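Side-chain contacts in O-methyltransferase (Burkholderia thailandensis, PDB 3MCZ), which probably transfers methyl groups from S-adenosylmethionine to hydroxyl oxygens of a substrate, working as a dimer: residues T99-Y102 against A108-I111; V168-E173 against R336-Y341; F234-N237 against R242-E245; D302-M307 against H313-P318. All coordinates share one frame; numbering follows the deposited sequence.

Interaction 1: T99-Y102 against A108-I111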
loop_
_atom_site.group_PDB
_atom_site.type_symbol
_atom_site.label_atom_id
_atom_site.label_comp_id
_atom_site.label_asym_id
_atom_site.label_seq_id
_atom_site.Cartn_x
_atom_site.Cartn_y
_atom_site.Cartn_z
ATOM N N THR A 99 -2.527 -19.671 -1.214
ATOM C CA THR A 99 -3.836 -19.217 -1.649
ATOM C C THR A 99 -4.926 -20.203 -1.256
ATOM O O THR A 99 -5.963 -19.825 -0.745
ATOM C CB THR A 99 -3.840 -19.020 -3.168
ATOM O OG1 THR A 99 -2.832 -18.056 -3.480
ATOM C CG2 THR A 99 -5.227 -18.553 -3.674
ATOM N N GLU A 100 -4.683 -21.491 -1.469
ATOM C CA GLU A 100 -5.712 -22.464 -1.178
ATOM C C GLU A 100 -6.061 -22.415 0.323
ATOM O O GLU A 100 -7.238 -22.419 0.700
ATOM C CB GLU A 100 -5.260 -23.858 -1.618
ATOM C CG GLU A 100 -6.394 -24.883 -1.590
ATOM C CD GLU A 100 -7.408 -24.730 -2.718
ATOM O OE1 GLU A 100 -7.151 -24.007 -3.715
ATOM O OE2 GLU A 100 -8.480 -25.376 -2.603
ATOM N N ARG A 101 -5.040 -22.321 1.167
ATOM C CA ARG A 101 -5.257 -22.359 2.588
ATOM C C ARG A 101 -5.923 -21.096 3.140
ATOM O O ARG A 101 -6.771 -21.177 4.004
ATOM C CB ARG A 101 -3.937 -22.609 3.322
ATOM C CG ARG A 101 -4.081 -22.603 4.835
ATOM C CD ARG A 101 -2.872 -23.193 5.500
ATOM N NE ARG A 101 -3.131 -23.422 6.911
ATOM C CZ ARG A 101 -2.216 -23.794 7.801
ATOM N NH1 ARG A 101 -0.951 -24.004 7.447
ATOM N NH2 ARG A 101 -2.581 -23.967 9.054
ATOM N N TYR A 102 -5.512 -19.926 2.683
ATOM C CA TYR A 102 -5.925 -18.671 3.350
ATOM C C TYR A 102 -6.861 -17.794 2.552
ATOM O O TYR A 102 -7.458 -16.868 3.090
ATOM C CB TYR A 102 -4.693 -17.867 3.765
ATOM C CG TYR A 102 -3.766 -18.594 4.715
ATOM C CD1 TYR A 102 -4.106 -18.793 6.050
ATOM C CD2 TYR A 102 -2.550 -19.083 4.277
ATOM C CE1 TYR A 102 -3.239 -19.476 6.934
ATOM C CE2 TYR A 102 -1.674 -19.768 5.146
ATOM C CZ TYR A 102 -2.019 -19.945 6.465
ATOM O OH TYR A 102 -1.146 -20.621 7.293
ATOM N N ALA A 108 -11.128 -23.404 6.370
ATOM C CA ALA A 108 -11.167 -23.078 7.795
ATOM C C ALA A 108 -10.178 -21.958 8.185
ATOM O O ALA A 108 -10.362 -21.303 9.200
ATOM C CB ALA A 108 -10.927 -24.360 8.654
ATOM N N ASP A 109 -9.125 -21.754 7.386
ATOM C CA ASP A 109 -8.116 -20.750 7.680
ATOM C C ASP A 109 -8.299 -19.481 6.862
ATOM O O ASP A 109 -7.438 -18.606 6.891
ATOM C CB ASP A 109 -6.723 -21.308 7.402
ATOM C CG ASP A 109 -6.328 -22.422 8.343
ATOM O OD1 ASP A 109 -6.744 -22.389 9.521
ATOM O OD2 ASP A 109 -5.562 -23.311 7.897
ATOM N N TYR A 110 -9.423 -19.360 6.170
ATOM C CA TYR A 110 -9.697 -18.208 5.306
ATOM C C TYR A 110 -9.498 -16.885 6.030
ATOM O O TYR A 110 -10.058 -16.687 7.094
ATOM C CB TYR A 110 -11.127 -18.301 4.823
ATOM C CG TYR A 110 -11.631 -17.265 3.848
ATOM C CD1 TYR A 110 -10.914 -16.925 2.696
ATOM C CD2 TYR A 110 -12.875 -16.669 4.043
ATOM C CE1 TYR A 110 -11.428 -15.993 1.792
ATOM C CE2 TYR A 110 -13.390 -15.765 3.162
ATOM C CZ TYR A 110 -12.673 -15.422 2.032
ATOM O OH TYR A 110 -13.207 -14.503 1.145
ATOM N N ILE A 111 -8.715 -15.970 5.450
ATOM C CA ILE A 111 -8.503 -14.633 6.072
ATOM C C ILE A 111 -9.362 -13.544 5.419
ATOM O O ILE A 111 -9.081 -12.364 5.533
ATOM C CB ILE A 111 -7.029 -14.226 6.087
ATOM C CG1 ILE A 111 -6.531 -13.989 4.661
ATOM C CG2 ILE A 111 -6.175 -15.287 6.801
ATOM C CD1 ILE A 111 -5.280 -13.160 4.580
#

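Interaction 2: V168-E173 against R336-Y341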
loop_
_atom_site.group_PDB
_atom_site.type_symbol
_atom_site.label_atom_id
_atom_site.label_comp_id
_atom_site.label_asym_id
_atom_site.label_seq_id
_atom_site.Cartn_x
_atom_site.Cartn_y
_atom_site.Cartn_z
ATOM N N VAL A 168 -4.709 -14.927 22.841
ATOM C CA VAL A 168 -5.777 -15.664 23.550
ATOM C C VAL A 168 -5.244 -16.931 24.211
ATOM O O VAL A 168 -5.537 -17.221 25.372
ATOM C CB VAL A 168 -6.944 -16.031 22.614
ATOM C CG1 VAL A 168 -7.918 -16.887 23.352
ATOM C CG2 VAL A 168 -7.635 -14.729 22.076
ATOM N N ASP A 169 -4.440 -17.676 23.473
ATOM C CA ASP A 169 -3.865 -18.923 23.983
ATOM C C ASP A 169 -2.940 -18.674 25.178
ATOM O O ASP A 169 -2.988 -19.419 26.152
ATOM C CB ASP A 169 -3.116 -19.654 22.866
ATOM C CG ASP A 169 -3.990 -19.896 21.630
ATOM O OD1 ASP A 169 -5.234 -19.982 21.786
ATOM O OD2 ASP A 169 -3.439 -19.995 20.509
ATOM N N VAL A 170 -2.157 -17.593 25.137
ATOM C CA VAL A 170 -1.289 -17.230 26.266
ATOM C C VAL A 170 -2.069 -16.755 27.475
ATOM O O VAL A 170 -1.820 -17.199 28.595
ATOM C CB VAL A 170 -0.244 -16.178 25.874
ATOM C CG1 VAL A 170 0.461 -15.633 27.116
ATOM C CG2 VAL A 170 0.757 -16.777 24.895
ATOM N N VAL A 171 -3.050 -15.880 27.265
ATOM C CA VAL A 171 -3.873 -15.414 28.375
ATOM C C VAL A 171 -4.584 -16.582 29.071
ATOM O O VAL A 171 -4.630 -16.657 30.309
ATOM C CB VAL A 171 -4.896 -14.343 27.896
ATOM C CG1 VAL A 171 -5.951 -14.057 28.947
ATOM C CG2 VAL A 171 -4.152 -13.075 27.539
ATOM N N SER A 172 -5.124 -17.510 28.285
ATOM C CA SER A 172 -5.889 -18.612 28.880
ATOM C C SER A 172 -5.041 -19.523 29.788
ATOM O O SER A 172 -5.600 -20.153 30.691
ATOM C CB SER A 172 -6.580 -19.448 27.803
ATOM O OG SER A 172 -5.620 -20.145 27.054
ATOM N N GLU A 173 -3.722 -19.585 29.575
ATOM C CA GLU A 173 -2.807 -20.401 30.431
ATOM C C GLU A 173 -2.213 -19.668 31.625
ATOM O O GLU A 173 -1.396 -20.234 32.346
ATOM C CB GLU A 173 -1.642 -20.990 29.618
ATOM N N ARG A 336 4.490 -9.984 31.025
ATOM C CA ARG A 336 4.718 -11.081 30.136
ATOM C C ARG A 336 4.750 -10.496 28.716
ATOM O O ARG A 336 3.849 -9.760 28.331
ATOM C CB ARG A 336 3.560 -12.061 30.297
ATOM C CG ARG A 336 3.494 -13.154 29.290
ATOM C CD ARG A 336 4.629 -14.103 29.456
ATOM N NE ARG A 336 4.440 -15.291 28.637
ATOM C CZ ARG A 336 3.670 -16.316 28.963
ATOM N NH1 ARG A 336 2.984 -16.331 30.113
ATOM N NH2 ARG A 336 3.585 -17.332 28.117
ATOM N N SER A 337 5.787 -10.836 27.949
ATOM C CA SER A 337 5.879 -10.479 26.533
ATOM C C SER A 337 5.135 -11.509 25.729
ATOM O O SER A 337 5.388 -12.705 25.893
ATOM C CB SER A 337 7.325 -10.502 26.038
ATOM O OG SER A 337 8.010 -9.374 26.529
ATOM N N ILE A 338 4.249 -11.053 24.848
ATOM C CA ILE A 338 3.657 -11.924 23.849
ATOM C C ILE A 338 3.899 -11.332 22.462
ATOM O O ILE A 338 3.087 -10.552 21.953
ATOM C CB ILE A 338 2.150 -12.144 24.100
ATOM C CG1 ILE A 338 1.870 -12.320 25.597
ATOM C CG2 ILE A 338 1.656 -13.331 23.227
ATOM C CD1 ILE A 338 0.412 -12.397 25.952
ATOM N N GLY A 339 5.003 -11.728 21.841
ATOM C CA GLY A 339 5.437 -11.153 20.579
ATOM C C GLY A 339 5.559 -9.623 20.708
ATOM O O GLY A 339 6.279 -9.126 21.554
ATOM N N ARG A 340 4.808 -8.895 19.900
ATOM C CA ARG A 340 4.799 -7.431 19.923
ATOM C C ARG A 340 3.921 -6.805 21.029
ATOM O O ARG A 340 3.774 -5.566 21.092
ATOM C CB ARG A 340 4.323 -6.915 18.554
ATOM C CG ARG A 340 2.843 -7.155 18.246
ATOM C CD ARG A 340 2.413 -6.497 16.902
ATOM N NE ARG A 340 2.751 -7.287 15.715
ATOM C CZ ARG A 340 2.823 -6.794 14.472
ATOM N NH1 ARG A 340 3.141 -7.587 13.456
ATOM N NH2 ARG A 340 2.602 -5.502 14.238
ATOM N N TYR A 341 3.290 -7.660 21.830
ATOM C CA TYR A 341 2.415 -7.252 22.916
ATOM C C TYR A 341 3.066 -7.458 24.282
ATOM O O TYR A 341 3.943 -8.319 24.467
ATOM C CB TYR A 341 1.065 -7.996 22.806
ATOM C CG TYR A 341 0.107 -7.402 21.820
ATOM C CD1 TYR A 341 0.192 -7.670 20.453
ATOM C CD2 TYR A 341 -0.888 -6.554 22.249
ATOM C CE1 TYR A 341 -0.723 -7.081 19.540
ATOM C CE2 TYR A 341 -1.777 -5.975 21.374
ATOM C CZ TYR A 341 -1.687 -6.222 20.027
ATOM O OH TYR A 341 -2.627 -5.603 19.210
#

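Interaction 3: F234-N237 against R242-E245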
loop_
_atom_site.group_PDB
_atom_site.type_symbol
_atom_site.label_atom_id
_atom_site.label_comp_id
_atom_site.label_asym_id
_atom_site.label_seq_id
_atom_site.Cartn_x
_atom_site.Cartn_y
_atom_site.Cartn_z
ATOM N N PHE A 234 -23.266 -7.528 29.830
ATOM C CA PHE A 234 -23.765 -6.305 30.448
ATOM C C PHE A 234 -23.395 -5.130 29.588
ATOM O O PHE A 234 -22.222 -4.958 29.242
ATOM C CB PHE A 234 -23.129 -6.072 31.804
ATOM C CG PHE A 234 -23.609 -6.992 32.854
ATOM C CD1 PHE A 234 -23.108 -8.290 32.942
ATOM C CD2 PHE A 234 -24.576 -6.578 33.755
ATOM C CE1 PHE A 234 -23.556 -9.158 33.921
ATOM C CE2 PHE A 234 -25.041 -7.445 34.744
ATOM C CZ PHE A 234 -24.524 -8.746 34.828
ATOM N N GLU A 235 -24.388 -4.308 29.264
ATOM C CA GLU A 235 -24.142 -3.064 28.561
ATOM C C GLU A 235 -23.583 -2.042 29.558
ATOM O O GLU A 235 -24.289 -1.620 30.474
ATOM C CB GLU A 235 -25.440 -2.529 27.913
ATOM N N LYS A 236 -22.334 -1.632 29.362
ATOM C CA LYS A 236 -21.661 -0.730 30.303
ATOM C C LYS A 236 -20.809 0.309 29.582
ATOM O O LYS A 236 -20.195 0.014 28.548
ATOM C CB LYS A 236 -20.779 -1.533 31.283
ATOM C CG LYS A 236 -21.273 -1.567 32.768
ATOM C CD LYS A 236 -21.961 -2.816 33.156
ATOM C CE LYS A 236 -21.836 -3.130 34.667
ATOM N NZ LYS A 236 -22.659 -2.352 35.579
ATOM N N ASN A 237 -20.794 1.527 30.129
ATOM C CA ASN A 237 -19.895 2.579 29.685
ATOM C C ASN A 237 -18.731 2.640 30.649
ATOM O O ASN A 237 -18.889 3.039 31.808
ATOM C CB ASN A 237 -20.601 3.943 29.653
ATOM C CG ASN A 237 -19.709 5.065 29.098
ATOM O OD1 ASN A 237 -18.512 4.892 28.862
ATOM N ND2 ASN A 237 -20.308 6.221 28.870
ATOM N N ARG A 242 -20.035 5.269 37.934
ATOM C CA ARG A 242 -21.133 4.647 38.669
ATOM C C ARG A 242 -21.419 3.240 38.173
ATOM O O ARG A 242 -21.904 2.411 38.933
ATOM C CB ARG A 242 -22.405 5.498 38.596
ATOM C CG ARG A 242 -22.286 6.843 39.284
ATOM C CD ARG A 242 -23.480 7.724 38.928
ATOM N NE ARG A 242 -23.383 8.162 37.535
ATOM C CZ ARG A 242 -24.338 8.793 36.851
ATOM N NH1 ARG A 242 -25.513 9.087 37.413
ATOM N NH2 ARG A 242 -24.106 9.137 35.583
ATOM N N ASN A 243 -21.107 2.978 36.906
ATOM C CA ASN A 243 -21.233 1.633 36.317
ATOM C C ASN A 243 -20.386 0.581 36.984
ATOM O O ASN A 243 -20.627 -0.597 36.803
ATOM C CB ASN A 243 -20.862 1.651 34.829
ATOM C CG ASN A 243 -21.939 2.285 33.969
ATOM O OD1 ASN A 243 -23.018 2.623 34.448
ATOM N ND2 ASN A 243 -21.641 2.467 32.707
ATOM N N PHE A 244 -19.394 0.994 37.749
ATOM C CA PHE A 244 -18.540 0.049 38.468
ATOM C C PHE A 244 -18.965 -0.214 39.912
ATOM O O PHE A 244 -18.453 -1.140 40.551
ATOM C CB PHE A 244 -17.101 0.541 38.435
ATOM C CG PHE A 244 -16.513 0.564 37.060
ATOM C CD1 PHE A 244 -16.715 1.638 36.234
ATOM C CD2 PHE A 244 -15.745 -0.491 36.592
ATOM C CE1 PHE A 244 -16.179 1.665 34.979
ATOM C CE2 PHE A 244 -15.228 -0.477 35.328
ATOM C CZ PHE A 244 -15.428 0.603 34.519
ATOM N N GLU A 245 -19.908 0.584 40.431
ATOM C CA GLU A 245 -20.449 0.351 41.778
ATOM C C GLU A 245 -20.938 -1.083 41.953
ATOM O O GLU A 245 -21.708 -1.606 41.139
ATOM C CB GLU A 245 -21.602 1.328 42.100
HETATM O O HOH W 1 -24.709 0.963 32.445
#

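Interaction 4: D302-M307 against H313-P318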
loop_
_atom_site.group_PDB
_atom_site.type_symbol
_atom_site.label_atom_id
_atom_site.label_comp_id
_atom_site.label_asym_id
_atom_site.label_seq_id
_atom_site.Cartn_x
_atom_site.Cartn_y
_atom_site.Cartn_z
ATOM N N ASP A 302 3.424 3.343 14.347
ATOM C CA ASP A 302 2.497 3.086 13.243
ATOM C C ASP A 302 1.148 2.716 13.799
ATOM O O ASP A 302 0.135 3.214 13.339
ATOM C CB ASP A 302 3.001 1.967 12.333
ATOM C CG ASP A 302 1.983 1.600 11.258
ATOM O OD1 ASP A 302 1.597 2.521 10.509
ATOM O OD2 ASP A 302 1.516 0.438 11.226
ATOM N N PHE A 303 1.122 1.834 14.789
ATOM C CA PHE A 303 -0.151 1.415 15.393
ATOM C C PHE A 303 -0.885 2.599 16.033
ATOM O O PHE A 303 -2.083 2.708 15.876
ATOM C CB PHE A 303 0.077 0.354 16.450
ATOM C CG PHE A 303 -1.180 -0.205 17.001
ATOM C CD1 PHE A 303 -1.929 -1.100 16.239
ATOM C CD2 PHE A 303 -1.625 0.125 18.267
ATOM C CE1 PHE A 303 -3.093 -1.674 16.758
ATOM C CE2 PHE A 303 -2.822 -0.435 18.762
ATOM C CZ PHE A 303 -3.526 -1.320 17.996
ATOM N N SER A 304 -0.157 3.464 16.750
ATOM C CA SER A 304 -0.771 4.667 17.334
ATOM C C SER A 304 -1.478 5.514 16.289
ATOM O O SER A 304 -2.623 5.945 16.488
ATOM C CB SER A 304 0.253 5.528 18.063
ATOM O OG SER A 304 -0.406 6.369 18.986
ATOM N N LEU A 305 -0.801 5.748 15.168
ATOM C CA LEU A 305 -1.397 6.481 14.073
ATOM C C LEU A 305 -2.591 5.756 13.447
ATOM O O LEU A 305 -3.587 6.390 13.077
ATOM C CB LEU A 305 -0.318 6.805 13.011
ATOM C CG LEU A 305 -0.788 7.693 11.831
ATOM C CD1 LEU A 305 -1.167 9.108 12.345
ATOM C CD2 LEU A 305 0.255 7.766 10.725
ATOM N N HIS A 306 -2.477 4.439 13.269
ATOM C CA HIS A 306 -3.568 3.609 12.765
ATOM C C HIS A 306 -4.830 3.827 13.619
ATOM O O HIS A 306 -5.937 4.036 13.104
ATOM C CB HIS A 306 -3.093 2.162 12.777
ATOM C CG HIS A 306 -3.937 1.208 11.992
ATOM N ND1 HIS A 306 -3.500 -0.062 11.684
ATOM C CD2 HIS A 306 -5.162 1.330 11.439
ATOM C CE1 HIS A 306 -4.436 -0.688 10.988
ATOM N NE2 HIS A 306 -5.463 0.131 10.839
HETATM N N MSE A 307 -4.661 3.821 14.922
HETATM C CA MSE A 307 -5.795 3.952 15.838
HETATM C C MSE A 307 -6.361 5.361 15.803
HETATM O O MSE A 307 -7.564 5.509 15.871
HETATM C CB MSE A 307 -5.390 3.575 17.272
HETATM C CG MSE A 307 -5.056 2.092 17.470
HETATM SE SE MSE A 307 -6.451 0.872 16.859
HETATM C CE MSE A 307 -7.991 1.910 17.387
ATOM N N HIS A 313 -10.146 9.550 19.558
ATOM C CA HIS A 313 -9.119 9.531 20.601
ATOM C C HIS A 313 -8.131 8.400 20.473
ATOM O O HIS A 313 -7.361 8.136 21.398
ATOM C CB HIS A 313 -9.753 9.481 22.002
ATOM C CG HIS A 313 -10.499 10.714 22.370
ATOM N ND1 HIS A 313 -11.205 10.823 23.553
ATOM C CD2 HIS A 313 -10.639 11.900 21.735
ATOM C CE1 HIS A 313 -11.763 12.020 23.615
ATOM N NE2 HIS A 313 -11.467 12.674 22.507
ATOM N N GLY A 314 -8.086 7.746 19.314
ATOM C CA GLY A 314 -7.203 6.596 19.126
ATOM C C GLY A 314 -5.753 6.965 19.379
ATOM O O GLY A 314 -5.243 7.975 18.848
ATOM N N GLU A 315 -5.059 6.167 20.182
ATOM C CA GLU A 315 -3.675 6.462 20.489
ATOM C C GLU A 315 -3.114 5.327 21.301
ATOM O O GLU A 315 -3.803 4.855 22.226
ATOM C CB GLU A 315 -3.608 7.742 21.310
ATOM C CG GLU A 315 -2.215 8.048 21.862
ATOM C CD GLU A 315 -2.121 9.388 22.617
ATOM O OE1 GLU A 315 -3.176 9.970 22.973
ATOM O OE2 GLU A 315 -0.965 9.849 22.869
ATOM N N LEU A 316 -1.897 4.890 21.001
ATOM C CA LEU A 316 -1.263 3.840 21.786
ATOM C C LEU A 316 -0.516 4.548 22.899
ATOM O O LEU A 316 0.285 5.384 22.625
ATOM C CB LEU A 316 -0.303 2.976 20.950
ATOM C CG LEU A 316 0.325 1.771 21.670
ATOM C CD1 LEU A 316 -0.716 0.826 22.290
ATOM C CD2 LEU A 316 1.293 1.015 20.692
ATOM N N HIS A 317 -0.801 4.204 24.152
ATOM C CA HIS A 317 -0.121 4.761 25.297
ATOM C C HIS A 317 1.116 3.928 25.656
ATOM O O HIS A 317 1.087 2.688 25.538
ATOM C CB HIS A 317 -1.090 4.846 26.477
ATOM C CG HIS A 317 -2.332 5.606 26.135
ATOM N ND1 HIS A 317 -2.303 6.948 25.820
ATOM C CD2 HIS A 317 -3.614 5.210 25.999
ATOM C CE1 HIS A 317 -3.528 7.350 25.522
ATOM N NE2 HIS A 317 -4.343 6.317 25.631
ATOM N N PRO A 318 2.192 4.598 26.077
ATOM C CA PRO A 318 3.377 3.833 26.439
ATOM C C PRO A 318 3.137 2.813 27.537
ATOM O O PRO A 318 2.448 3.083 28.516
ATOM C CB PRO A 318 4.384 4.892 26.884
ATOM C CG PRO A 318 3.914 6.191 26.189
ATOM C CD PRO A 318 2.426 6.064 26.107
#

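Interaction 1: T99-Y102 against A108-I111
R101 and D109 form a salt bridge at the surface of the dimerisation part of the protein, where the loop after helix 97-103 packs against its last turn. NE of R101 gives a short, nearly straight hydrogen bond to OD2 of D109 (2.6 Å, 170°). That oxygen lies in the guanidinium plane, but NE meets it from above the carboxylate plane, and the two flat groups stand 43° apart. NH2 of R101 adds a weak second bond to the same OD2, so a single carboxylate oxygen takes both. With CG anti to the backbone N, the arginine chain runs nearly straight over Y102: CG sits above the centre of the ring, 3.6 Å from the plane, and Y102 OH lies over one face of the guanidinium. The ring presents its edge to D109, with CD1 3.4 Å from the carbonyl O of D109 and 3.9 Å from its CB. Two residues on from D109, I111 N donates a straight bond to Y102 O (2.8 Å, 171°), and CG2 of I111 approaches Y102 CD1 at 4.1 Å. The contact closes the link between helix 97-103 and helix 112-119, for which I111 is the N-cap residue. R162 of helix 150-172 bonds D109 O and touches both Y102 and I111, which also pack on V25 of the second subunit.

Interaction 2: V168-E173 against R336-Y341
V170 and I338 are the closest backbone pair, their CA atoms 7.6 Å apart, where the last turns of helix 150-172 pass strand 332-338 just before its type II' turn from I338 to Y341. The gap is bridged by side chains alone. V170 and I338 reach toward each other tip to tip: CG1 of V170 presses on CD1 of I338 at 3.4 Å, closer than two methyl groups normally come, while CG2 of V170 meets CG2 of I338 at 3.9 Å. Both methyls of the valine are therefore used, one for each branch of the isoleucine. I338 turns its CG1 branch away from its own carbonyl carbon (chi1 -41°), and its extended second torsion carries CD1 on to the valine. Two residues back along the strand, R336 comes from the opposite direction to V170. The bend at chi2 (68°) brings its guanidinium over the valine and chi4 (-80°) turns one face to CG1, which lies 3.6 Å from the plane and toward the rim; NH2 is nearest, 3.7 Å from CG1. I338 also touches M167 of helix 150-172, L343 of strand 341-347 and L286 of strand 281-288, so it joins the helix to the antiparallel side of the Rossmann-like sheet. No hydrogen bond or salt bridge crosses between 168-173 and 336-341. Contact rests on apolar packing: the methyl lies over the guanidinium face, so the N-H groups, which lie in that plane, do not point at it, and the charge stays at the exposed margin.

Interaction 3: F234-N237 against R242-E245
K236 and N243 lie alongside each other, pointing opposite ways and each ending on a backbone carbonyl of the other segment, where the outermost strand 231-235 of the Rossmann-like methyltransferase sheet runs into the loop leading toward strand 251-255. NZ of K236 bonds the carbonyl O of N243 at 3.0 Å, lying in the carbonyl plane on a lone pair. Nearer the backbone, CG of K236 packs on CB of N243 at 3.8 Å. To get there the lysine is twisted: its first two torsions (chi1 -111°, chi2 101°) are far from staggered values, and a further bend at chi4 turns the ammonium toward the carbonyl. The amide of N243 reaches back the other way, its ND2 donating to N237 O at 3.0 Å. This bond is bent (139°), and the acceptor lies out of the amide plane. ND2 is also 2.9 Å from N237 N; as both are donors no bond is made. A water links E235 O to N243 OD1, weakly on the asparagine side. The F244 ring comes obliquely toward N237 O, with CE1 4.4 Å from that oxygen, and packs on H272, L238 and L276. Further out, W209 of the neighbouring strand 205-210 makes a cation-pi contact with K236, and K236 also shares a backbone hydrogen bond with D210, which ties the lysine to the sheet. N237 keeps its own amide out of the contact: its OD1 accepts from L239 N, while its CB lies 3.5 Å from N243 ND2.

Interaction 4: D302-M307 against H313-P318
S304 OG accepts a nearly straight hydrogen bond from the backbone N of L316 (2.9 Å, 168°), pinning helix 298-310 of the methyltransferase domain, a Rossmann-like fold, to the extended loop that returns beside it. The hydroxyl stands anti to the serine's backbone N (chi1 -159°), which points it across to the loop. Around the bond the packing is close: CA of E315 lies 3.6 Å from OG, and CB of S304 meets CB of L316 at 3.9 Å. CG of E315 is also near, 3.8 Å from S304 OG, and beyond it the glutamate chain is extended. Beside this bond, F303 and L316 cross at about a right angle, CD2 of the leucine approaching CD2 of the phenylalanine ring obliquely at 3.9 Å. From within the helix, CG of M307, a selenomethionine, supports one face of that ring, and H259 meets the ring edge-to-face. L316 also rests on T287 and M288 of strand 281-288, and F303 touches M288 too, so loop and helix both pack on that strand. S304 and E315 pack on I75 of the second subunit, and D302 forms a salt bridge with R36 of that subunit, so helix and loop both face the second subunit. P318 ends the loop as the N-cap residue of helix 319-328. At the other end the loop comes in tight through G314, whose CA directs a C-H straight at the carbonyl O of M307, the two heavy atoms 3.5 Å apart.

Interaction 1 comes first along the chain, with its first segment in the dimerisation region, and the other three follow in the methyltransferase part; interactions 3 and 4 both lie in the chain between the two segments of interaction 2. Helix 150-172 is shared: R162 bonds to D109 of interaction 1 and V170 makes interaction 2. Interactions 2 and 3 sit on the opposite outermost strands of the same sheet, their centres 27 Å apart. Interaction 4 comes nearest to interaction 2, with about 5 Å between nearest atoms but no touch. Interactions 1 and 4, with centres 29 Å apart, both touch the second subunit, consistent with a dimer interface spanning both parts of the chain.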